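PT26-6P (Thermococcus sp., PDB 2WB7) is of unknown function but is encoded by extrachromosomal mobile elements of Euryarchaea and combines immunoglobulin-like domains with a helical domain. Local coordinates at residues A[266-271]-A[357-362]; A[286-291]-A[327-332]; A[361-366]-A[371-376]. All coordinates share one frame; numbering follows the deposited sequence.

Interaction 1: A[266-271]-A[357-362]; sequences FIIITA and GLVYAY
The ring of Phe266 meets Val359 with its edge: CB of Val359 lies near the ring plane, 3.6 Å from CE1 of Phe266. CZ is the next ring atom along this edge, and CG1 of Val359 stands 3.8 Å from CE1 of Phe266, so one corner of the ring is held against the branch point and one methyl of the valine. CB of Phe266 already points toward 357-362; chi1 of 64° sets CG between the backbone N and the carbonyl carbon and fixes which ring edge meets the valine. Tyr360, whose side chain leaves the strand on the side away from 266-271, carries the second flat group. At its edge and in its plane lies OH of Tyr362, and the two hydroxyl oxygens, OH of Tyr360 and OH of Tyr362, are hydrogen-bonded at 3.0 Å.

Val359 divides its work between two partners. Its other methyl, CG2, receives CD1 of Ile268 at 3.6 Å, a contact made possible by the extended chain of the isoleucine (chi2 -176°). The same CD1 of Ile268 lies 4.4 Å from O of Gly357, a looser approach to the backbone. No hydrogen bond crosses the contact, and the strand axes come no closer than 9.3 Å at an angle of 156°. Such spacing identifies core packing between facing parts of the second immunoglobulin-like domain's sheet, as in a beta sandwich.

In sheet order, strands 370-379 and 253-261 intervene between these two, so the contact requires the antiparallel sheet to curl over itself. Leu375 of strand 370-379 touches Phe266, and Ile288 and Phe286 of strand 281-290 reach Val359 and Ile268 respectively. On the outer faces, helix 21-34 covers Ile267 and Ile269, whereas helix 135-144 covers Leu358 and Tyr360.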
ATOM      1  N   PHE A 266      -3.299  -4.358   8.044  1.00 35.92           N
ATOM      2  CA  PHE A 266      -4.019  -3.092   8.115  1.00 36.06           C
ATOM      3  C   PHE A 266      -3.618  -2.158   6.987  1.00 35.65           C
ATOM      4  O   PHE A 266      -2.625  -2.394   6.304  1.00 36.05           O
ATOM      5  CB  PHE A 266      -3.834  -2.412   9.474  1.00 36.47           C
ATOM      6  CG  PHE A 266      -2.416  -2.007   9.779  1.00 38.62           C
ATOM      7  CD1 PHE A 266      -2.037  -0.686   9.717  1.00 40.78           C
ATOM      8  CD2 PHE A 266      -1.469  -2.943  10.153  1.00 40.36           C
ATOM      9  CE1 PHE A 266      -0.731  -0.314  10.013  1.00 42.62           C
ATOM     10  CE2 PHE A 266      -0.176  -2.575  10.451  1.00 40.70           C
ATOM     11  CZ  PHE A 266       0.198  -1.269  10.383  1.00 41.43           C
ATOM     12  N   ILE A 267      -4.401  -1.110   6.773  1.00 34.93           N
ATOM     13  CA  ILE A 267      -4.162  -0.231   5.637  1.00 34.72           C
ATOM     14  C   ILE A 267      -4.224   1.231   6.031  1.00 34.29           C
ATOM     15  O   ILE A 267      -4.751   1.596   7.084  1.00 34.35           O
ATOM     16  CB  ILE A 267      -5.165  -0.475   4.499  1.00 34.77           C
ATOM     17  CG1 ILE A 267      -6.486   0.240   4.781  1.00 36.33           C
ATOM     18  CG2 ILE A 267      -5.427  -1.952   4.324  1.00 35.24           C
ATOM     19  CD1 ILE A 267      -7.599  -0.124   3.805  1.00 38.34           C
ATOM     20  N   ILE A 268      -3.647   2.068   5.186  1.00 33.75           N
ATOM     21  CA  ILE A 268      -3.736   3.496   5.361  1.00 33.23           C
ATOM     22  C   ILE A 268      -4.348   4.094   4.106  1.00 33.29           C
ATOM     23  O   ILE A 268      -3.865   3.850   2.987  1.00 33.58           O
ATOM     24  CB  ILE A 268      -2.362   4.112   5.605  1.00 33.12           C
ATOM     25  CG1 ILE A 268      -1.782   3.602   6.924  1.00 32.99           C
ATOM     26  CG2 ILE A 268      -2.451   5.631   5.598  1.00 32.25           C
ATOM     27  CD1 ILE A 268      -0.440   4.244   7.277  1.00 33.42           C
ATOM     28  N   ILE A 269      -5.423   4.857   4.278  1.00 32.63           N
ATOM     29  CA  ILE A 269      -5.978   5.608   3.159  1.00 32.24           C
ATOM     30  C   ILE A 269      -5.559   7.065   3.316  1.00 32.24           C
ATOM     31  O   ILE A 269      -5.565   7.599   4.439  1.00 32.26           O
ATOM     32  CB  ILE A 269      -7.512   5.505   3.089  1.00 32.09           C
ATOM     33  CG1 ILE A 269      -7.927   4.086   2.723  1.00 31.69           C
ATOM     34  CG2 ILE A 269      -8.050   6.468   2.057  1.00 31.91           C
ATOM     35  CD1 ILE A 269      -7.155   3.521   1.552  1.00 31.56           C
ATOM     36  N   THR A 270      -5.166   7.701   2.215  1.00 31.96           N
ATOM     37  CA  THR A 270      -4.766   9.108   2.266  1.00 31.64           C
ATOM     38  C   THR A 270      -5.745   9.975   1.510  1.00 31.34           C
ATOM     39  O   THR A 270      -6.024   9.737   0.334  1.00 32.14           O
ATOM     40  CB  THR A 270      -3.373   9.360   1.633  1.00 31.99           C
ATOM     41  OG1 THR A 270      -2.351   8.660   2.360  1.00 32.61           O
ATOM     42  CG2 THR A 270      -3.062  10.832   1.678  1.00 31.10           C
ATOM     43  N   ALA A 271      -6.277  10.986   2.177  1.00 30.71           N
ATOM     44  CA  ALA A 271      -6.963  12.049   1.475  1.00 29.90           C
ATOM     45  C   ALA A 271      -6.169  13.319   1.733  1.00 29.84           C
ATOM     46  O   ALA A 271      -5.697  13.544   2.848  1.00 29.54           O
ATOM     47  CB  ALA A 271      -8.367  12.186   1.968  1.00 29.53           C
ATOM     48  N   GLY A 357       3.762   7.995   5.717  1.00 31.04           N
ATOM     49  CA  GLY A 357       3.145   7.540   6.957  1.00 30.44           C
ATOM     50  C   GLY A 357       3.739   6.216   7.378  1.00 30.30           C
ATOM     51  O   GLY A 357       3.809   5.266   6.583  1.00 30.80           O
ATOM     52  N   LEU A 358       4.186   6.157   8.622  1.00 29.92           N
ATOM     53  CA  LEU A 358       4.695   4.936   9.207  1.00 29.36           C
ATOM     54  C   LEU A 358       3.864   4.541  10.429  1.00 29.72           C
ATOM     55  O   LEU A 358       3.627   5.351  11.328  1.00 29.02           O
ATOM     56  CB  LEU A 358       6.155   5.131   9.607  1.00 29.22           C
ATOM     57  CG  LEU A 358       7.141   5.603   8.530  1.00 28.48           C
ATOM     58  CD1 LEU A 358       8.521   5.688   9.129  1.00 28.60           C
ATOM     59  CD2 LEU A 358       7.170   4.684   7.333  1.00 26.99           C
ATOM     60  N   VAL A 359       3.425   3.285  10.452  1.00 30.55           N
ATOM     61  CA  VAL A 359       2.742   2.709  11.608  1.00 30.96           C
ATOM     62  C   VAL A 359       3.409   1.417  12.051  1.00 31.90           C
ATOM     63  O   VAL A 359       3.871   0.607  11.234  1.00 31.68           O
ATOM     64  CB  VAL A 359       1.273   2.414  11.310  1.00 30.90           C
ATOM     65  CG1 VAL A 359       0.531   2.094  12.596  1.00 30.39           C
ATOM     66  CG2 VAL A 359       0.646   3.615  10.630  1.00 30.45           C
ATOM     67  N   TYR A 360       3.447   1.234  13.362  1.00 33.19           N
ATOM     68  CA  TYR A 360       4.078   0.090  13.982  1.00 34.79           C
ATOM     69  C   TYR A 360       3.106  -0.435  15.022  1.00 35.84           C
ATOM     70  O   TYR A 360       2.669   0.320  15.892  1.00 36.27           O
ATOM     71  CB  TYR A 360       5.366   0.545  14.657  1.00 34.79           C
ATOM     72  CG  TYR A 360       6.108  -0.514  15.424  1.00 35.73           C
ATOM     73  CD1 TYR A 360       7.000  -1.365  14.785  1.00 37.15           C
ATOM     74  CD2 TYR A 360       5.951  -0.636  16.796  1.00 37.46           C
ATOM     75  CE1 TYR A 360       7.700  -2.336  15.493  1.00 38.61           C
ATOM     76  CE2 TYR A 360       6.644  -1.603  17.519  1.00 38.78           C
ATOM     77  CZ  TYR A 360       7.514  -2.449  16.863  1.00 39.83           C
ATOM     78  OH  TYR A 360       8.206  -3.400  17.585  1.00 41.75           O
ATOM     79  N   ALA A 361       2.748  -1.714  14.932  1.00 36.93           N
ATOM     80  CA  ALA A 361       1.830  -2.295  15.917  1.00 38.05           C
ATOM     81  C   ALA A 361       2.183  -3.741  16.274  1.00 38.81           C
ATOM     82  O   ALA A 361       3.118  -4.318  15.723  1.00 38.77           O
ATOM     83  CB  ALA A 361       0.382  -2.174  15.453  1.00 37.51           C
ATOM     84  N   TYR A 362       1.435  -4.302  17.217  1.00 39.98           N
ATOM     85  CA  TYR A 362       1.614  -5.679  17.629  1.00 41.28           C
ATOM     86  C   TYR A 362       0.344  -6.462  17.399  1.00 41.88           C
ATOM     87  O   TYR A 362      -0.752  -6.018  17.747  1.00 42.46           O
ATOM     88  CB  TYR A 362       1.961  -5.753  19.109  1.00 41.69           C
ATOM     89  CG  TYR A 362       3.307  -5.165  19.444  1.00 43.40           C
ATOM     90  CD1 TYR A 362       4.455  -5.929  19.348  1.00 44.30           C
ATOM     91  CD2 TYR A 362       3.432  -3.840  19.860  1.00 45.56           C
ATOM     92  CE1 TYR A 362       5.697  -5.396  19.651  1.00 45.64           C
ATOM     93  CE2 TYR A 362       4.671  -3.303  20.160  1.00 46.91           C
ATOM     94  CZ  TYR A 362       5.796  -4.090  20.055  1.00 46.16           C
ATOM     95  OH  TYR A 362       7.027  -3.564  20.349  1.00 47.45           O
TER

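Interaction 2: A[286-291]-A[327-332]; sequences FLITPN and GHIGDL
Ile329 is the first residue of 327-332 to meet 286-291, and it does so with the end of its chain: CD1 of Ile329 touches CD1 of Ile288 at 4.0 Å, the two side chains crossing at a slant. Ile288 reaches this point because CG1 sits anti to its carbonyl carbon and the chain then runs on extended (chi2 -178°); CG2, anti to the backbone N, is the branch left to meet Leu332. The backbone of 327-332 now departs from regular strand geometry. Ile329 has a psi of only -27°, and Gly330 follows with a positive phi of 78°. This irregularity explains why Ile329 and Leu332, three positions apart, both direct their side chains at 286-291, whereas in an unbroken strand such residues would face opposite ways.

Topology gives the kink its context. Strand 319-331 is outermost in the antiparallel eight-stranded sheet of the second immunoglobulin-like domain, and the chain leaving it passes into strand 336-343, the outermost strand at the other edge, which pairs with 281-290. The chain therefore crosses from one edge of the curled sheet to the other just here. Phe338 of strand 336-343 touches both Ile288 and Ile329, while Phe308 and Tyr306 of strand 301-314 reach Ile288 and Ile329 respectively.

Beyond the kink comes Leu332, where the CA atoms of the two segments come nearest, 6.2 Å between CA of Leu332 and CA of Pro290. Its CD1 meets the other branch of Ile288, with CG2 of Ile288 at 4.0 Å from CD1 of Leu332. The three ring carbons CB, CG and CD of Pro290 gather round O of Leu332, with CG nearest. CD of Pro290 also lies 4.4 Å from CB of Leu332.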
ATOM      1  N   PHE A 286      -5.231  11.012   7.195  1.00 31.35           N
ATOM      2  CA  PHE A 286      -4.954   9.597   7.009  1.00 31.73           C
ATOM      3  C   PHE A 286      -5.922   8.709   7.778  1.00 31.81           C
ATOM      4  O   PHE A 286      -6.203   8.946   8.949  1.00 31.71           O
ATOM      5  CB  PHE A 286      -3.536   9.267   7.451  1.00 32.00           C
ATOM      6  CG  PHE A 286      -2.476  10.040   6.733  1.00 32.63           C
ATOM      7  CD1 PHE A 286      -2.022  11.258   7.233  1.00 33.64           C
ATOM      8  CD2 PHE A 286      -1.894   9.531   5.580  1.00 33.67           C
ATOM      9  CE1 PHE A 286      -1.016  11.974   6.579  1.00 33.88           C
ATOM     10  CE2 PHE A 286      -0.881  10.237   4.914  1.00 34.64           C
ATOM     11  CZ  PHE A 286      -0.441  11.460   5.418  1.00 33.51           C
ATOM     12  N   LEU A 287      -6.426   7.682   7.113  1.00 31.87           N
ATOM     13  CA  LEU A 287      -7.265   6.694   7.757  1.00 32.19           C
ATOM     14  C   LEU A 287      -6.430   5.455   8.039  1.00 32.84           C
ATOM     15  O   LEU A 287      -5.743   4.946   7.146  1.00 32.91           O
ATOM     16  CB  LEU A 287      -8.391   6.324   6.808  1.00 31.99           C
ATOM     17  CG  LEU A 287      -9.477   5.445   7.383  1.00 31.93           C
ATOM     18  CD1 LEU A 287      -9.860   5.961   8.749  1.00 33.30           C
ATOM     19  CD2 LEU A 287     -10.647   5.521   6.470  1.00 32.11           C
ATOM     20  N   ILE A 288      -6.465   4.972   9.274  1.00 33.57           N
ATOM     21  CA  ILE A 288      -5.810   3.716   9.607  1.00 34.41           C
ATOM     22  C   ILE A 288      -6.875   2.680   9.960  1.00 35.41           C
ATOM     23  O   ILE A 288      -7.639   2.888  10.877  1.00 35.12           O
ATOM     24  CB  ILE A 288      -4.840   3.884  10.784  1.00 34.22           C
ATOM     25  CG1 ILE A 288      -3.774   4.928  10.459  1.00 33.30           C
ATOM     26  CG2 ILE A 288      -4.155   2.570  11.104  1.00 33.99           C
ATOM     27  CD1 ILE A 288      -2.757   5.100  11.565  1.00 30.85           C
ATOM     28  N   THR A 289      -6.938   1.578   9.221  1.00 37.31           N
ATOM     29  CA  THR A 289      -8.011   0.589   9.408  1.00 39.81           C
ATOM     30  C   THR A 289      -7.442  -0.800   9.568  1.00 41.09           C
ATOM     31  O   THR A 289      -6.646  -1.234   8.738  1.00 41.18           O
ATOM     32  CB  THR A 289      -8.939   0.498   8.170  1.00 39.69           C
ATOM     33  OG1 THR A 289      -9.049   1.778   7.548  1.00 41.97           O
ATOM     34  CG2 THR A 289     -10.325   0.009   8.552  1.00 39.50           C
ATOM     35  N   PRO A 290      -7.848  -1.515  10.625  1.00 42.66           N
ATOM     36  CA  PRO A 290      -7.443  -2.909  10.632  1.00 43.90           C
ATOM     37  C   PRO A 290      -8.114  -3.545   9.425  1.00 45.17           C
ATOM     38  O   PRO A 290      -9.182  -3.089   9.007  1.00 45.34           O
ATOM     39  CB  PRO A 290      -8.042  -3.440  11.932  1.00 43.76           C
ATOM     40  CG  PRO A 290      -9.198  -2.513  12.219  1.00 43.51           C
ATOM     41  CD  PRO A 290      -8.683  -1.169  11.787  1.00 42.98           C
ATOM     42  N   ASN A 291      -7.479  -4.551   8.839  1.00 46.57           N
ATOM     43  CA  ASN A 291      -8.016  -5.191   7.648  1.00 47.81           C
ATOM     44  C   ASN A 291      -8.893  -6.387   8.047  1.00 48.36           C
ATOM     45  O   ASN A 291      -8.384  -7.434   8.476  1.00 48.31           O
ATOM     46  CB  ASN A 291      -6.885  -5.591   6.703  1.00 48.21           C
ATOM     47  CG  ASN A 291      -7.357  -6.493   5.608  1.00 49.90           C
ATOM     48  OD1 ASN A 291      -8.469  -7.013   5.668  1.00 52.00           O
ATOM     49  ND2 ASN A 291      -6.521  -6.694   4.593  1.00 52.15           N
ATOM     50  N   GLY A 327       1.925   9.753  17.517  1.00 34.30           N
ATOM     51  CA  GLY A 327       1.331   9.304  18.775  1.00 34.89           C
ATOM     52  C   GLY A 327       0.967   7.830  18.846  1.00 35.59           C
ATOM     53  O   GLY A 327       1.573   6.991  18.160  1.00 35.21           O
ATOM     54  N   HIS A 328      -0.037   7.530  19.677  1.00 36.46           N
ATOM     55  CA  HIS A 328      -0.519   6.161  19.925  1.00 37.24           C
ATOM     56  C   HIS A 328      -2.010   5.999  19.663  1.00 38.12           C
ATOM     57  O   HIS A 328      -2.793   6.902  19.935  1.00 38.38           O
ATOM     58  CB  HIS A 328      -0.212   5.763  21.355  1.00 36.53           C
ATOM     59  CG  HIS A 328       1.240   5.542  21.588  1.00 36.82           C
ATOM     60  ND1 HIS A 328       1.878   4.382  21.206  1.00 37.68           N
ATOM     61  CD2 HIS A 328       2.197   6.350  22.099  1.00 36.56           C
ATOM     62  CE1 HIS A 328       3.162   4.473  21.500  1.00 37.49           C
ATOM     63  NE2 HIS A 328       3.381   5.658  22.044  1.00 37.40           N
ATOM     64  N   ILE A 329      -2.399   4.839  19.151  1.00 39.09           N
ATOM     65  CA  ILE A 329      -3.788   4.590  18.796  1.00 40.27           C
ATOM     66  C   ILE A 329      -4.464   3.755  19.865  1.00 41.50           C
ATOM     67  O   ILE A 329      -5.690   3.848  20.051  1.00 41.53           O
ATOM     68  CB  ILE A 329      -3.890   3.796  17.488  1.00 40.07           C
ATOM     69  CG1 ILE A 329      -3.120   4.513  16.382  1.00 39.63           C
ATOM     70  CG2 ILE A 329      -5.351   3.574  17.107  1.00 39.97           C
ATOM     71  CD1 ILE A 329      -2.700   3.637  15.276  1.00 39.13           C
ATOM     72  N   GLY A 330      -3.662   2.950  20.565  1.00 42.35           N
ATOM     73  CA  GLY A 330      -4.204   1.887  21.406  1.00 44.11           C
ATOM     74  C   GLY A 330      -4.607   0.695  20.540  1.00 45.39           C
ATOM     75  O   GLY A 330      -3.857   0.273  19.664  1.00 45.69           O
ATOM     76  N   ASP A 331      -5.792   0.151  20.767  1.00 46.43           N
ATOM     77  CA  ASP A 331      -6.247  -0.967  19.972  1.00 47.70           C
ATOM     78  C   ASP A 331      -6.869  -0.401  18.722  1.00 47.92           C
ATOM     79  O   ASP A 331      -7.746   0.441  18.824  1.00 48.06           O
ATOM     80  CB  ASP A 331      -7.259  -1.791  20.770  1.00 48.21           C
ATOM     81  CG  ASP A 331      -6.646  -2.388  22.047  1.00 51.19           C
ATOM     82  OD1 ASP A 331      -5.842  -3.350  21.929  1.00 55.59           O
ATOM     83  OD2 ASP A 331      -6.947  -1.893  23.165  1.00 52.77           O
ATOM     84  N   LEU A 332      -6.398  -0.811  17.543  1.00 48.44           N
ATOM     85  CA  LEU A 332      -7.044  -0.355  16.318  1.00 49.23           C
ATOM     86  C   LEU A 332      -8.182  -1.272  15.950  1.00 49.71           C
ATOM     87  O   LEU A 332      -8.153  -1.967  14.934  1.00 50.14           O
ATOM     88  CB  LEU A 332      -6.093  -0.132  15.138  1.00 49.32           C
ATOM     89  CG  LEU A 332      -4.873  -0.991  14.855  1.00 49.95           C
ATOM     90  CD1 LEU A 332      -4.322  -0.574  13.513  1.00 49.50           C
ATOM     91  CD2 LEU A 332      -3.810  -0.817  15.939  1.00 50.17           C
TER

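Interaction 3: A[361-366]-A[371-376]; sequences AYVERD and IPIWLA
Four backbone hydrogen bonds tie Ala361 and Val363 to Ile373 and Ile371 in a beta hairpin of strands 350-364 and 370-379. N of Ala361 reaches O of Ile373 at 2.7 Å, and N of Ile373 returns to O of Ala361 at the same length. Nearer the turn, N of Val363 bonds to O of Ile371 at 2.8 Å, matched by N of Ile371 to O of Val363. This reciprocal pattern identifies two antiparallel hydrogen-bonded pairs. All four bonds are nearly straight, with N-H...O angles of 166° to 170°. Between them Tyr362 and Pro372 form a non-hydrogen-bonded pair. There the proline N would point away from strand 350-364 in any case, so its lack of an N-H costs the pairing nothing. CA of Pro372 adds a CA-H...O contact of 3.3 Å to O of Ala361, which also accepts N of Ile373; CA of Tyr362 does the same with O of Ile371.

Acceptors and donors directed away from the pairing have partners too: O of Pro372 takes NZ of Lys129, and Tyr362 and Glu364 bond through their backbones to Ser303 and Lys301 of the next strand. The guanidinium of Arg365 is gripped from several quarters, NH1 by the carbonyl oxygens of Trp103 and Val127, NH2 by a salt bridge to Asp367; its aliphatic CD leans on Ile371. Glu364 forms a salt bridge with Lys370.

The side chains sort by face. The Tyr362 ring meets Pro372 obliquely, CE1 of Tyr362 standing 4.0 Å from CB of Pro372. Ala361, Val363, Ile371 and Ile373 occupy the opposite face. There Ile373 holds CG1 between its backbone N and carbonyl carbon (chi1 49°), beside O of Ala361, and its extended chain sends CD1 across the hairpin to CG2 of Val363, 3.6 Å away.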
ATOM      1  N   ALA A 361       2.748  -1.714  14.932  1.00 36.93           N
ATOM      2  CA  ALA A 361       1.830  -2.295  15.917  1.00 38.05           C
ATOM      3  C   ALA A 361       2.183  -3.741  16.274  1.00 38.81           C
ATOM      4  O   ALA A 361       3.118  -4.318  15.723  1.00 38.77           O
ATOM      5  CB  ALA A 361       0.382  -2.174  15.453  1.00 37.51           C
ATOM      6  N   TYR A 362       1.435  -4.302  17.217  1.00 39.98           N
ATOM      7  CA  TYR A 362       1.614  -5.679  17.629  1.00 41.28           C
ATOM      8  C   TYR A 362       0.344  -6.462  17.399  1.00 41.88           C
ATOM      9  O   TYR A 362      -0.752  -6.018  17.747  1.00 42.46           O
ATOM     10  CB  TYR A 362       1.961  -5.753  19.109  1.00 41.69           C
ATOM     11  CG  TYR A 362       3.307  -5.165  19.444  1.00 43.40           C
ATOM     12  CD1 TYR A 362       4.455  -5.929  19.348  1.00 44.30           C
ATOM     13  CD2 TYR A 362       3.432  -3.840  19.860  1.00 45.56           C
ATOM     14  CE1 TYR A 362       5.697  -5.396  19.651  1.00 45.64           C
ATOM     15  CE2 TYR A 362       4.671  -3.303  20.160  1.00 46.91           C
ATOM     16  CZ  TYR A 362       5.796  -4.090  20.055  1.00 46.16           C
ATOM     17  OH  TYR A 362       7.027  -3.564  20.349  1.00 47.45           O
ATOM     18  N   VAL A 363       0.494  -7.620  16.786  1.00 42.63           N
ATOM     19  CA  VAL A 363      -0.573  -8.590  16.745  1.00 43.40           C
ATOM     20  C   VAL A 363      -0.349  -9.483  17.948  1.00 44.14           C
ATOM     21  O   VAL A 363       0.706 -10.118  18.057  1.00 44.10           O
ATOM     22  CB  VAL A 363      -0.465  -9.433  15.486  1.00 43.29           C
ATOM     23  CG1 VAL A 363      -1.496 -10.543  15.507  1.00 43.26           C
ATOM     24  CG2 VAL A 363      -0.606  -8.542  14.251  1.00 43.16           C
ATOM     25  N   GLU A 364      -1.309  -9.509  18.869  1.00 45.03           N
ATOM     26  CA  GLU A 364      -1.179 -10.367  20.045  1.00 46.02           C
ATOM     27  C   GLU A 364      -1.870 -11.705  19.853  1.00 45.96           C
ATOM     28  O   GLU A 364      -3.102 -11.797  19.850  1.00 46.03           O
ATOM     29  CB  GLU A 364      -1.704  -9.712  21.317  1.00 46.42           C
ATOM     30  CG  GLU A 364      -1.049 -10.354  22.524  1.00 49.58           C
ATOM     31  CD  GLU A 364      -1.988 -10.616  23.699  1.00 53.72           C
ATOM     32  OE1 GLU A 364      -3.007  -9.902  23.871  1.00 54.38           O
ATOM     33  OE2 GLU A 364      -1.667 -11.549  24.473  1.00 55.25           O
ATOM     34  N   ARG A 365      -1.052 -12.738  19.690  1.00 45.86           N
ATOM     35  CA  ARG A 365      -1.513 -14.094  19.474  1.00 45.77           C
ATOM     36  C   ARG A 365      -2.140 -14.662  20.746  1.00 46.22           C
ATOM     37  O   ARG A 365      -1.751 -14.303  21.860  1.00 46.07           O
ATOM     38  CB  ARG A 365      -0.324 -14.945  19.063  1.00 45.38           C
ATOM     39  CG  ARG A 365      -0.656 -16.100  18.195  1.00 44.69           C
ATOM     40  CD  ARG A 365       0.598 -16.551  17.484  1.00 42.49           C
ATOM     41  NE  ARG A 365       1.670 -16.806  18.437  1.00 40.67           N
ATOM     42  CZ  ARG A 365       2.818 -17.403  18.129  1.00 39.48           C
ATOM     43  NH1 ARG A 365       3.058 -17.794  16.888  1.00 38.98           N
ATOM     44  NH2 ARG A 365       3.730 -17.606  19.062  1.00 39.22           N
ATOM     45  N   ASP A 366      -3.112 -15.552  20.578  1.00 46.90           N
ATOM     46  CA  ASP A 366      -3.848 -16.099  21.724  1.00 47.54           C
ATOM     47  C   ASP A 366      -2.925 -16.666  22.803  1.00 47.34           C
ATOM     48  O   ASP A 366      -3.299 -16.698  23.960  1.00 48.01           O
ATOM     49  CB  ASP A 366      -4.845 -17.166  21.277  1.00 47.88           C
ATOM     50  CG  ASP A 366      -4.182 -18.280  20.480  1.00 49.94           C
ATOM     51  OD1 ASP A 366      -2.969 -18.150  20.163  1.00 52.18           O
ATOM     52  OD2 ASP A 366      -4.872 -19.283  20.172  1.00 50.92           O
ATOM     53  N   ILE A 371       3.504 -10.168  18.184  1.00 39.68           N
ATOM     54  CA  ILE A 371       4.237 -10.080  16.910  1.00 39.03           C
ATOM     55  C   ILE A 371       4.199  -8.669  16.289  1.00 38.86           C
ATOM     56  O   ILE A 371       3.127  -8.171  15.928  1.00 38.59           O
ATOM     57  CB  ILE A 371       3.663 -11.071  15.875  1.00 38.73           C
ATOM     58  CG1 ILE A 371       3.664 -12.487  16.430  1.00 39.02           C
ATOM     59  CG2 ILE A 371       4.452 -11.044  14.602  1.00 38.27           C
ATOM     60  CD1 ILE A 371       3.136 -13.510  15.461  1.00 37.40           C
ATOM     61  N   PRO A 372       5.376  -8.031  16.130  1.00 38.43           N
ATOM     62  CA  PRO A 372       5.449  -6.644  15.663  1.00 38.00           C
ATOM     63  C   PRO A 372       5.202  -6.523  14.159  1.00 37.61           C
ATOM     64  O   PRO A 372       5.810  -7.257  13.377  1.00 38.24           O
ATOM     65  CB  PRO A 372       6.897  -6.241  15.977  1.00 37.89           C
ATOM     66  CG  PRO A 372       7.527  -7.432  16.664  1.00 38.39           C
ATOM     67  CD  PRO A 372       6.713  -8.615  16.295  1.00 38.19           C
ATOM     68  N   ILE A 373       4.324  -5.615  13.749  1.00 36.32           N
ATOM     69  CA  ILE A 373       4.133  -5.369  12.328  1.00 35.40           C
ATOM     70  C   ILE A 373       4.263  -3.884  12.040  1.00 35.27           C
ATOM     71  O   ILE A 373       4.045  -3.047  12.935  1.00 35.85           O
ATOM     72  CB  ILE A 373       2.773  -5.850  11.839  1.00 35.14           C
ATOM     73  CG1 ILE A 373       1.677  -5.346  12.771  1.00 34.48           C
ATOM     74  CG2 ILE A 373       2.754  -7.368  11.751  1.00 35.00           C
ATOM     75  CD1 ILE A 373       0.304  -5.660  12.277  1.00 34.47           C
ATOM     76  N   TRP A 374       4.636  -3.558  10.803  1.00 33.94           N
ATOM     77  CA  TRP A 374       4.778  -2.180  10.401  1.00 32.87           C
ATOM     78  C   TRP A 374       4.172  -1.962   9.029  1.00 32.42           C
ATOM     79  O   TRP A 374       4.074  -2.895   8.222  1.00 32.04           O
ATOM     80  CB  TRP A 374       6.253  -1.772  10.389  1.00 33.05           C
ATOM     81  CG  TRP A 374       7.078  -2.493   9.367  1.00 31.53           C
ATOM     82  CD1 TRP A 374       7.707  -3.684   9.524  1.00 30.70           C
ATOM     83  CD2 TRP A 374       7.346  -2.067   8.026  1.00 29.77           C
ATOM     84  NE1 TRP A 374       8.369  -4.022   8.369  1.00 30.10           N
ATOM     85  CE2 TRP A 374       8.160  -3.049   7.433  1.00 28.69           C
ATOM     86  CE3 TRP A 374       6.970  -0.953   7.266  1.00 29.22           C
ATOM     87  CZ2 TRP A 374       8.608  -2.956   6.123  1.00 28.19           C
ATOM     88  CZ3 TRP A 374       7.423  -0.860   5.957  1.00 27.89           C
ATOM     89  CH2 TRP A 374       8.234  -1.855   5.404  1.00 27.77           C
ATOM     90  N   LEU A 375       3.756  -0.724   8.778  1.00 31.86           N
ATOM     91  CA  LEU A 375       3.295  -0.315   7.456  1.00 31.24           C
ATOM     92  C   LEU A 375       3.893   1.040   7.077  1.00 31.23           C
ATOM     93  O   LEU A 375       4.056   1.940   7.926  1.00 31.07           O
ATOM     94  CB  LEU A 375       1.773  -0.242   7.392  1.00 31.02           C
ATOM     95  CG  LEU A 375       1.189   0.008   5.995  1.00 30.24           C
ATOM     96  CD1 LEU A 375       1.295  -1.218   5.146  1.00 28.74           C
ATOM     97  CD2 LEU A 375      -0.268   0.401   6.105  1.00 31.17           C
ATOM     98  N   ALA A 376       4.244   1.167   5.806  1.00 30.56           N
ATOM     99  CA  ALA A 376       4.681   2.439   5.268  1.00 30.27           C
ATOM    100  C   ALA A 376       3.786   2.721   4.080  1.00 29.98           C
ATOM    101  O   ALA A 376       3.516   1.829   3.275  1.00 29.96           O
ATOM    102  CB  ALA A 376       6.148   2.377   4.840  1.00 30.25           C
TER

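In the fold
All three contacts belong to one curled antiparallel sheet of the second immunoglobulin-like domain. Interaction 3 joins sheet neighbours and is the only one of the three with hydrogen bonds across its segments; interactions 1 and 2 bring together strands that are not neighbours, mainly through apolar side chains. Interactions 1 and 3 are buried and share Ala361 and Tyr362 on strand 350-364, and O of Val359 pairs with N of Leu375 between them. Interaction 2 is partly buried, one of its segments ending an outermost strand. It is tied to interaction 1 by backbone pairing of strands 266-272 and 281-290, for example N of Leu287 with O of Ile269 at 2.8 Å, but does not touch interaction 3.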